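Local coordinates for protein Beta/alpha-amylase (Paenibacillus polymyxa, PDB 3VOC) that removes successive maltose units from the non-reducing ends of starch chains through this secreted beta-amylase domain, part of a longer precursor that also yields an alpha-amylase, at residues Gly21-Lys24 against Lys25-Gln28; Ser404-Gln408 against Tyr409-Lys413. One frame throughout, in Å; residues are numbered along the deposited sequence.

Contact 1: residues Gly21-Lys24 against Lys25-Gln28; sequences GSFK and KQLQ
Phe23 and Leu27 meet one helical turn apart on helix 20-32, the first outer helix of the TIM barrel. This helix is the crossover between the parallel strands 7-11 and 37-43. Leu27 can be followed outward. Its CB lies 3.6 Å from Lys24 O. Its CG passes close to the carbonyl oxygen of Phe23. There the chain forks. CD1 settles over one face of the Phe23 ring, 4.0 Å from the centroid and 20° off the normal, a CH-pi contact displaced toward the rim. CD2 reaches the far end of the ring, 3.8 Å from Phe23 CZ. The ring can lie there because Phe23 CG is anti to the backbone N (chi1 -177°).

The same two residues share a backbone bond, Leu27 N to Phe23 O at 2.9 Å. Lys25, Gln26 and Gln28 repeat this i to i-4 pattern with Gly21, Ser22 and Lys24. Tyr63 meets the Phe23 ring edge-to-face, and Leu27 also packs on Ala66 and Val67 of helix 58-69. Lys24 NZ forms a salt bridge with Glu69.

Gln26 NE2 donates to Val393 O and Asn390 OD1, while its OE1 is hydrogen-bonded to a bound Tris molecule, probably from the crystallisation liquor. The amide plane stands 73° from the Phe23 ring. Gln26 OE1 comes to the edge of that ring, in its plane, 3.7 Å from Phe23 CD1.

Contact 2: residues Ser404-Gln408 against Tyr409-Lys413; sequences SGFKQ and YIISK
Phe406 O takes two backbone donors near the end of helix 403-411, the last helix of the TIM barrel. Ile410 N reaches Phe406 O at 2.9 Å and Ile411 N reaches it at 3.1 Å, from opposite faces of the carbonyl plane. The first is an alpha-type bond and the second a pi-type bond, so the helix widens here. Tyr409 N still bonds to Gly405 O in the alpha pattern. Ser412 N continues the wider spacing and reaches Lys407 O at 3.0 Å, in the carbonyl plane. Gln408 O is met instead by a side chain. Ser412 OG donates to Gln408 O at 2.6 Å, from above the carbonyl plane. The hydroxyl can turn back because OG sits between the backbone N and the carbonyl carbon (chi1 64°). Tyr409 O receives Lys413 NZ at 2.7 Å, and that ammonium also forms a salt bridge with Glu373.

The Phe406 ring fills the buried side of the turn. Its CE1 lies 3.7 Å from Ile410 CB, and its CE2 lies 3.7 Å from Ile411 CG1. With an alanine in place of Phe406, a gap would probably open between these two isoleucines and the barrel wall. Phe406 packs on Phe384 and Leu386 of strand 383-386 and on Ala8 and Val10 of strand 7-11. Ile411 also touches Ala8, while Tyr409 and Ile410 lean on helix 367-378.

Contacts 1 and 2 lie on the first and last helices of the barrel, and neither lies across the barrel from the other. Their centres are 20 Å apart and their nearest atoms about 10 Å apart, so they do not touch. Strand 7-11 leads into the helix of contact 1 and is packed against by contact 2, where the barrel closes onto strand 383-386. Contact 1 brings the Gln26 side chain about 8 Å from that of Arg388, a probable substrate-binding residue. In contact 2 the Phe406 side chain is about 7 Å from that of Asn360, another probable substrate-binding residue, and about 10 Å from that of Glu359, the probable proton acceptor.

Contact 1: residues Gly21-Lys24 against Lys25-Gln28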
# COMPACT_ATOMS: atom_id res chain seq x y z
N GLY A 21 -1.44 -0.50 -29.97
CA GLY A 21 -2.53 0.16 -30.68
C GLY A 21 -3.80 0.12 -29.87
O GLY A 21 -4.53 1.12 -29.79
N SER A 22 -4.07 -1.02 -29.25
CA SER A 22 -5.26 -1.19 -28.38
C SER A 22 -5.21 -0.26 -27.16
O SER A 22 -6.18 0.44 -26.85
CB SER A 22 -5.36 -2.64 -27.91
OG SER A 22 -6.31 -2.79 -26.86
N PHE A 23 -4.07 -0.26 -26.49
CA PHE A 23 -3.88 0.57 -25.31
C PHE A 23 -4.02 2.05 -25.67
O PHE A 23 -4.65 2.81 -24.94
CB PHE A 23 -2.51 0.28 -24.68
CG PHE A 23 -2.24 1.03 -23.42
CD1 PHE A 23 -3.19 1.08 -22.40
CD2 PHE A 23 -1.01 1.67 -23.24
CE1 PHE A 23 -2.92 1.77 -21.21
CE2 PHE A 23 -0.73 2.37 -22.04
CZ PHE A 23 -1.69 2.41 -21.04
N LYS A 24 -3.45 2.45 -26.82
CA LYS A 24 -3.60 3.83 -27.29
C LYS A 24 -5.06 4.24 -27.54
O LYS A 24 -5.44 5.37 -27.23
CB LYS A 24 -2.75 4.08 -28.54
CG LYS A 24 -1.24 4.13 -28.27
CD LYS A 24 -0.47 4.42 -29.54
CE LYS A 24 1.03 4.44 -29.26
NZ LYS A 24 1.78 5.22 -30.30
N LYS A 25 -5.87 3.34 -28.10
CA LYS A 25 -7.32 3.58 -28.26
C LYS A 25 -8.00 3.81 -26.90
O LYS A 25 -8.85 4.70 -26.75
CB LYS A 25 -8.00 2.41 -28.97
CG LYS A 25 -7.73 2.35 -30.47
CD LYS A 25 -8.38 1.12 -31.12
CE LYS A 25 -7.64 0.78 -32.40
NZ LYS A 25 -8.06 -0.51 -33.03
N GLN A 26 -7.64 2.98 -25.92
CA GLN A 26 -8.18 3.14 -24.57
C GLN A 26 -7.79 4.49 -23.98
O GLN A 26 -8.63 5.16 -23.36
CB GLN A 26 -7.70 2.03 -23.64
CG GLN A 26 -8.28 0.65 -23.91
CD GLN A 26 -7.68 -0.38 -22.96
OE1 GLN A 26 -6.47 -0.48 -22.85
NE2 GLN A 26 -8.53 -1.11 -22.24
N LEU A 27 -6.52 4.87 -24.14
CA LEU A 27 -6.04 6.15 -23.62
C LEU A 27 -6.79 7.32 -24.23
O LEU A 27 -7.21 8.22 -23.51
CB LEU A 27 -4.54 6.29 -23.84
CG LEU A 27 -3.63 5.31 -23.10
CD1 LEU A 27 -2.18 5.54 -23.54
CD2 LEU A 27 -3.78 5.48 -21.58
N GLN A 28 -6.96 7.30 -25.55
CA GLN A 28 -7.68 8.38 -26.25
C GLN A 28 -9.10 8.55 -25.72
O GLN A 28 -9.55 9.66 -25.45
CB GLN A 28 -7.73 8.11 -27.76
CG GLN A 28 -6.40 8.17 -28.43
CD GLN A 28 -6.37 7.40 -29.75
OE1 GLN A 28 -7.41 7.17 -30.39
NE2 GLN A 28 -5.17 7.00 -30.16

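Contact 2: residues Ser404-Gln408 against Tyr409-Lys413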
# COMPACT_ATOMS: atom_id res chain seq x y z
N SER A 404 -19.92 6.29 -18.37
CA SER A 404 -20.85 7.41 -18.24
C SER A 404 -21.03 7.82 -16.76
O SER A 404 -20.87 9.00 -16.42
CB SER A 404 -22.19 7.07 -18.90
OG SER A 404 -23.06 8.18 -18.77
N GLY A 405 -21.35 6.85 -15.90
CA GLY A 405 -21.44 7.10 -14.44
C GLY A 405 -20.14 7.60 -13.82
O GLY A 405 -20.15 8.51 -12.98
N PHE A 406 -19.01 7.01 -14.20
CA PHE A 406 -17.73 7.48 -13.70
C PHE A 406 -17.56 8.96 -14.07
O PHE A 406 -17.21 9.79 -13.23
CB PHE A 406 -16.55 6.64 -14.22
CG PHE A 406 -15.20 7.08 -13.68
CD1 PHE A 406 -14.95 7.08 -12.31
CD2 PHE A 406 -14.18 7.49 -14.55
CE1 PHE A 406 -13.70 7.49 -11.79
CE2 PHE A 406 -12.91 7.90 -14.05
CZ PHE A 406 -12.68 7.90 -12.66
N LYS A 407 -17.87 9.30 -15.32
CA LYS A 407 -17.79 10.68 -15.75
C LYS A 407 -18.77 11.60 -15.01
O LYS A 407 -18.39 12.69 -14.57
CB LYS A 407 -18.02 10.78 -17.26
CG LYS A 407 -17.54 12.10 -17.85
CD LYS A 407 -17.95 12.26 -19.30
CE LYS A 407 -17.75 13.68 -19.74
NZ LYS A 407 -18.11 13.75 -21.16
N GLN A 408 -20.01 11.17 -14.85
CA GLN A 408 -21.04 12.01 -14.22
C GLN A 408 -20.80 12.25 -12.74
O GLN A 408 -21.03 13.34 -12.24
CB GLN A 408 -22.43 11.41 -14.42
CG GLN A 408 -22.85 11.41 -15.88
CD GLN A 408 -24.33 11.58 -16.09
OE1 GLN A 408 -24.96 12.48 -15.51
NE2 GLN A 408 -24.91 10.74 -16.95
N TYR A 409 -20.33 11.23 -12.04
CA TYR A 409 -20.17 11.32 -10.58
C TYR A 409 -18.81 11.84 -10.15
O TYR A 409 -18.70 12.58 -9.17
CB TYR A 409 -20.42 9.96 -9.95
CG TYR A 409 -21.89 9.63 -9.84
CD1 TYR A 409 -22.68 10.27 -8.88
CD2 TYR A 409 -22.48 8.68 -10.67
CE1 TYR A 409 -24.04 9.99 -8.75
CE2 TYR A 409 -23.85 8.39 -10.56
CZ TYR A 409 -24.62 9.05 -9.60
OH TYR A 409 -25.96 8.76 -9.47
N ILE A 410 -17.78 11.44 -10.88
CA ILE A 410 -16.41 11.66 -10.43
C ILE A 410 -15.62 12.63 -11.29
O ILE A 410 -15.08 13.62 -10.76
CB ILE A 410 -15.62 10.32 -10.29
CG1 ILE A 410 -16.43 9.26 -9.52
CG2 ILE A 410 -14.25 10.56 -9.67
CD1 ILE A 410 -16.89 9.66 -8.12
N ILE A 411 -15.51 12.35 -12.59
CA ILE A 411 -14.70 13.22 -13.45
C ILE A 411 -15.25 14.64 -13.43
O ILE A 411 -14.49 15.60 -13.46
CB ILE A 411 -14.60 12.72 -14.92
CG1 ILE A 411 -14.06 11.30 -15.00
CG2 ILE A 411 -13.72 13.68 -15.76
CD1 ILE A 411 -13.97 10.76 -16.42
N SER A 412 -16.58 14.76 -13.35
CA SER A 412 -17.27 16.07 -13.34
C SER A 412 -16.89 16.98 -12.16
O SER A 412 -17.16 18.18 -12.21
CB SER A 412 -18.79 15.87 -13.35
OG SER A 412 -19.19 15.22 -12.16
N LYS A 413 -16.28 16.40 -11.12
CA LYS A 413 -15.83 17.18 -9.97
C LYS A 413 -14.54 17.95 -10.23
O LYS A 413 -14.19 18.85 -9.46
CB LYS A 413 -15.66 16.29 -8.73
CG LYS A 413 -16.93 15.55 -8.29
CD LYS A 413 -18.07 16.52 -7.95
CE LYS A 413 -19.26 15.78 -7.33
NZ LYS A 413 -19.93 14.88 -8.33